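Local structure of isomerase/lactonizing enzyme (Agrobacterium tumefaciens, 1RVK) at residues L223-E237 against N249-A261. The protein is of unknown function but binds magnesium and, as an enolase-superfamily member, probably acts on a carboxylate substrate as an isomerase or lactonizing enzyme. Residues are numbered along the deposited sequence; the frame is centred on the assembly and turned at random.
With MG (magnesium ion), chain B.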
# COMPACT_ATOMS: atom_id res chain seq x y z
N LEU A 223 -4.91 -23.29 6.74
CA LEU A 223 -5.54 -22.08 7.26
C LEU A 223 -7.00 -22.31 7.64
O LEU A 223 -7.53 -21.63 8.52
CB LEU A 223 -5.47 -20.96 6.21
CG LEU A 223 -4.21 -20.11 6.13
CD1 LEU A 223 -2.97 -20.95 6.30
CD2 LEU A 223 -4.19 -19.39 4.79
N GLU A 224 -7.64 -23.28 6.99
CA GLU A 224 -9.04 -23.60 7.25
C GLU A 224 -9.36 -23.80 8.72
O GLU A 224 -10.29 -23.20 9.25
CB GLU A 224 -9.45 -24.85 6.46
CG GLU A 224 -10.50 -24.59 5.39
CD GLU A 224 -11.84 -24.16 5.98
OE1 GLU A 224 -11.88 -23.15 6.72
OE2 GLU A 224 -12.86 -24.83 5.70
N LYS A 225 -8.59 -24.66 9.39
CA LYS A 225 -8.83 -24.93 10.80
C LYS A 225 -8.53 -23.75 11.73
O LYS A 225 -8.88 -23.79 12.91
CB LYS A 225 -8.01 -26.15 11.25
CG LYS A 225 -6.57 -26.16 10.79
CD LYS A 225 -6.42 -26.73 9.38
CE LYS A 225 -6.75 -28.21 9.34
NZ LYS A 225 -6.52 -28.81 7.99
N LEU A 226 -7.89 -22.71 11.20
CA LEU A 226 -7.56 -21.54 12.01
C LEU A 226 -8.54 -20.38 11.83
O LEU A 226 -8.41 -19.35 12.49
CB LEU A 226 -6.14 -21.06 11.70
CG LEU A 226 -4.98 -21.96 12.13
CD1 LEU A 226 -5.09 -22.24 13.63
CD2 LEU A 226 -5.02 -23.26 11.36
N GLY A 227 -9.50 -20.54 10.94
CA GLY A 227 -10.50 -19.50 10.72
C GLY A 227 -9.99 -18.15 10.23
O GLY A 227 -10.50 -17.11 10.66
N PHE A 228 -9.00 -18.16 9.34
CA PHE A 228 -8.46 -16.91 8.81
C PHE A 228 -9.43 -16.28 7.81
O PHE A 228 -10.15 -16.98 7.10
CB PHE A 228 -7.11 -17.16 8.13
CG PHE A 228 -5.92 -17.03 9.05
CD1 PHE A 228 -4.82 -16.26 8.69
CD2 PHE A 228 -5.91 -17.68 10.29
CE1 PHE A 228 -3.72 -16.12 9.55
CE2 PHE A 228 -4.82 -17.55 11.15
CZ PHE A 228 -3.72 -16.77 10.78
N ASP A 229 -9.43 -14.95 7.76
CA ASP A 229 -10.30 -14.18 6.88
C ASP A 229 -9.92 -14.25 5.41
O ASP A 229 -10.79 -14.24 4.54
CB ASP A 229 -10.32 -12.71 7.31
CG ASP A 229 -11.31 -12.44 8.42
OD1 ASP A 229 -11.67 -13.38 9.15
OD2 ASP A 229 -11.72 -11.26 8.56
N TRP A 230 -8.62 -14.30 5.12
CA TRP A 230 -8.20 -14.40 3.74
C TRP A 230 -6.75 -14.82 3.58
O TRP A 230 -5.95 -14.72 4.52
CB TRP A 230 -8.46 -13.08 2.98
CG TRP A 230 -7.46 -11.93 3.17
CD1 TRP A 230 -6.10 -11.98 3.04
CD2 TRP A 230 -7.78 -10.55 3.41
NE1 TRP A 230 -5.56 -10.72 3.17
CE2 TRP A 230 -6.57 -9.83 3.40
CE3 TRP A 230 -8.98 -9.85 3.62
CZ2 TRP A 230 -6.52 -8.44 3.60
CZ3 TRP A 230 -8.93 -8.47 3.81
CH2 TRP A 230 -7.71 -7.78 3.80
N ILE A 231 -6.43 -15.32 2.40
CA ILE A 231 -5.08 -15.73 2.06
C ILE A 231 -4.73 -14.77 0.94
O ILE A 231 -5.51 -14.58 0.01
CB ILE A 231 -5.03 -17.22 1.60
CG1 ILE A 231 -3.58 -17.60 1.26
CG2 ILE A 231 -5.97 -17.44 0.43
CD1 ILE A 231 -3.41 -19.07 0.90
N GLU A 232 -3.57 -14.13 1.06
CA GLU A 232 -3.15 -13.12 0.09
C GLU A 232 -1.90 -13.46 -0.72
O GLU A 232 -0.86 -13.81 -0.16
CB GLU A 232 -2.93 -11.81 0.85
CG GLU A 232 -2.58 -10.59 0.01
CD GLU A 232 -2.46 -9.36 0.88
OE1 GLU A 232 -3.18 -9.26 1.89
OE2 GLU A 232 -1.64 -8.48 0.56
N GLU A 233 -2.02 -13.34 -2.04
CA GLU A 233 -0.93 -13.57 -2.99
C GLU A 233 0.02 -14.71 -2.62
O GLU A 233 1.21 -14.50 -2.41
CB GLU A 233 -0.14 -12.26 -3.16
CG GLU A 233 0.86 -12.25 -4.31
CD GLU A 233 1.43 -10.86 -4.60
OE1 GLU A 233 2.19 -10.74 -5.58
OE2 GLU A 233 1.13 -9.90 -3.86
N PRO A 234 -0.49 -15.95 -2.56
CA PRO A 234 0.41 -17.05 -2.22
C PRO A 234 1.13 -17.63 -3.44
O PRO A 234 2.00 -18.48 -3.30
CB PRO A 234 -0.52 -18.06 -1.56
CG PRO A 234 -1.76 -17.91 -2.40
CD PRO A 234 -1.90 -16.40 -2.55
N MSE A 235 0.74 -17.18 -4.63
CA MSE A 235 1.35 -17.68 -5.87
C MSE A 235 1.68 -16.51 -6.80
O MSE A 235 1.22 -15.40 -6.60
CB MSE A 235 0.38 -18.63 -6.58
CG MSE A 235 -0.13 -19.79 -5.72
SE MSE A 235 -1.48 -20.85 -6.65
CE MSE A 235 -2.81 -19.46 -6.86
N ASP A 236 2.48 -16.78 -7.83
CA ASP A 236 2.86 -15.75 -8.78
C ASP A 236 1.60 -15.20 -9.45
O ASP A 236 0.93 -15.91 -10.21
CB ASP A 236 3.82 -16.33 -9.83
CG ASP A 236 4.48 -15.26 -10.68
OD1 ASP A 236 5.67 -15.44 -11.05
OD2 ASP A 236 3.82 -14.25 -10.98
N GLU A 237 1.28 -13.94 -9.17
CA GLU A 237 0.08 -13.33 -9.73
C GLU A 237 0.04 -13.18 -11.24
O GLU A 237 -0.98 -12.78 -11.80
CB GLU A 237 -0.16 -11.97 -9.07
CG GLU A 237 -0.69 -12.09 -7.65
CD GLU A 237 -1.03 -10.76 -7.04
OE1 GLU A 237 -1.63 -10.74 -5.94
OE2 GLU A 237 -0.71 -9.72 -7.65
N ASN A 249 -10.45 -24.47 -5.21
CA ASN A 249 -10.05 -25.54 -4.30
C ASN A 249 -9.93 -25.18 -2.82
O ASN A 249 -9.72 -26.06 -1.99
CB ASN A 249 -8.73 -26.16 -4.77
CG ASN A 249 -8.89 -27.03 -6.01
OD1 ASN A 249 -8.94 -26.53 -7.13
ND2 ASN A 249 -9.01 -28.33 -5.80
N LEU A 250 -10.06 -23.90 -2.49
CA LEU A 250 -9.96 -23.48 -1.10
C LEU A 250 -11.28 -22.92 -0.58
O LEU A 250 -12.06 -22.38 -1.35
CB LEU A 250 -8.89 -22.39 -0.92
CG LEU A 250 -7.41 -22.72 -1.10
CD1 LEU A 250 -6.58 -21.52 -0.68
CD2 LEU A 250 -7.04 -23.93 -0.25
N ASP A 251 -11.51 -23.06 0.72
CA ASP A 251 -12.72 -22.52 1.33
C ASP A 251 -12.43 -21.08 1.75
O ASP A 251 -13.28 -20.20 1.63
CB ASP A 251 -13.13 -23.35 2.55
CG ASP A 251 -13.86 -24.63 2.17
OD1 ASP A 251 -14.15 -25.44 3.08
OD2 ASP A 251 -14.16 -24.82 0.97
N ILE A 252 -11.21 -20.85 2.24
CA ILE A 252 -10.81 -19.51 2.69
C ILE A 252 -10.77 -18.54 1.51
O ILE A 252 -10.32 -18.88 0.42
CB ILE A 252 -9.42 -19.54 3.38
CG1 ILE A 252 -9.06 -18.14 3.89
CG2 ILE A 252 -8.35 -20.03 2.41
CD1 ILE A 252 -7.80 -18.10 4.76
N PRO A 253 -11.28 -17.31 1.71
CA PRO A 253 -11.28 -16.32 0.64
C PRO A 253 -9.88 -15.97 0.15
O PRO A 253 -8.93 -15.85 0.94
CB PRO A 253 -11.97 -15.12 1.28
CG PRO A 253 -12.93 -15.77 2.24
CD PRO A 253 -12.07 -16.84 2.87
N VAL A 254 -9.75 -15.83 -1.17
CA VAL A 254 -8.49 -15.46 -1.80
C VAL A 254 -8.65 -14.00 -2.20
O VAL A 254 -9.63 -13.64 -2.85
CB VAL A 254 -8.23 -16.31 -3.06
CG1 VAL A 254 -7.02 -15.76 -3.82
CG2 VAL A 254 -7.99 -17.75 -2.67
N VAL A 255 -7.69 -13.16 -1.81
CA VAL A 255 -7.75 -11.74 -2.15
C VAL A 255 -6.62 -11.41 -3.12
O VAL A 255 -5.49 -11.85 -2.94
CB VAL A 255 -7.60 -10.85 -0.90
CG1 VAL A 255 -7.74 -9.38 -1.28
CG2 VAL A 255 -8.65 -11.22 0.11
N GLY A 256 -6.94 -10.64 -4.15
CA GLY A 256 -5.93 -10.27 -5.13
C GLY A 256 -6.56 -9.57 -6.33
O GLY A 256 -7.78 -9.42 -6.38
N PRO A 257 -5.76 -9.13 -7.31
CA PRO A 257 -4.30 -9.23 -7.33
C PRO A 257 -3.67 -7.97 -6.76
O PRO A 257 -4.17 -6.87 -6.99
CB PRO A 257 -4.00 -9.41 -8.80
CG PRO A 257 -5.00 -8.47 -9.43
CD PRO A 257 -6.27 -8.67 -8.61
N GLU A 258 -2.58 -8.11 -6.01
CA GLU A 258 -1.94 -6.92 -5.46
C GLU A 258 -0.88 -6.33 -6.38
O GLU A 258 -0.93 -5.14 -6.70
CB GLU A 258 -1.29 -7.21 -4.11
CG GLU A 258 -0.66 -5.96 -3.51
CD GLU A 258 0.15 -6.25 -2.28
OE1 GLU A 258 -0.42 -6.77 -1.31
OE2 GLU A 258 1.36 -5.94 -2.27
N SER A 259 0.07 -7.16 -6.79
CA SER A 259 1.18 -6.69 -7.62
C SER A 259 1.04 -6.78 -9.13
O SER A 259 1.79 -6.13 -9.85
CB SER A 259 2.47 -7.43 -7.20
OG SER A 259 2.37 -8.82 -7.47
N ALA A 260 0.08 -7.56 -9.61
CA ALA A 260 -0.11 -7.71 -11.05
C ALA A 260 -0.25 -6.36 -11.76
O ALA A 260 -0.86 -5.43 -11.23
CB ALA A 260 -1.34 -8.57 -11.33
N ALA A 261 0.32 -6.25 -12.95
CA ALA A 261 0.24 -5.02 -13.73
C ALA A 261 -1.13 -4.98 -14.41
O ALA A 261 -1.97 -5.84 -14.17
CB ALA A 261 1.35 -4.99 -14.78
MG MG B . 0.44 -8.08 0.09
O HOH W 1 0.67 -9.71 -1.42
O HOH W 2 2.54 -7.29 -0.36
O HOH W 3 0.49 -6.67 1.90
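Glu-237 OE2 accepts two backbone N-H groups from the loop after strand 254-256. Ala-260 N gives the firmer bond at 3.0 Å, nearly along the C-O axis, and Ser-259 N a weak one. Glu-237 OE1 takes Glu-258 N at 2.8 Å on the syn side. These bonds to both oxygens restrict rotation of the carboxylate and tie it to the loop that carries Glu-258. Glu-233 adds a second tie: its extended chain brings OE1 to Ser-259 OG, which donates at 2.7 Å. The magnesium ion joins the end of strand 230-232 to the same loop. Glu-232 OE2 binds it at 2.2 Å and Glu-258 OE1 at 2.1 Å, with their carboxylate planes 68° apart. Asp-206 completes the protein ligands. Lys-169 forms a salt bridge with Glu-232 OE1, and Arg-280 NE donates to Glu-258 OE1. Trp-230 NE1 also donates to Glu-232 OE1, 24° out of the indole plane. Leading into the site, parallel strands 230-232 and 254-256 pair through Ile-231 N to Pro-253 O (2.9 Å) and Val-255 N to Ile-231 O. Val-255 CG2 sits over the Trp-230 five-membered ring in a CH-pi contact. This is one beta-alpha-beta unit of the enolase-superfamily barrel. Magnesium, with Lys-169 and Arg-280, probably offsets the carboxylates' negative charge. Glu-237's bond to Glu-258 N is consistent with second-shell positioning of this ligand.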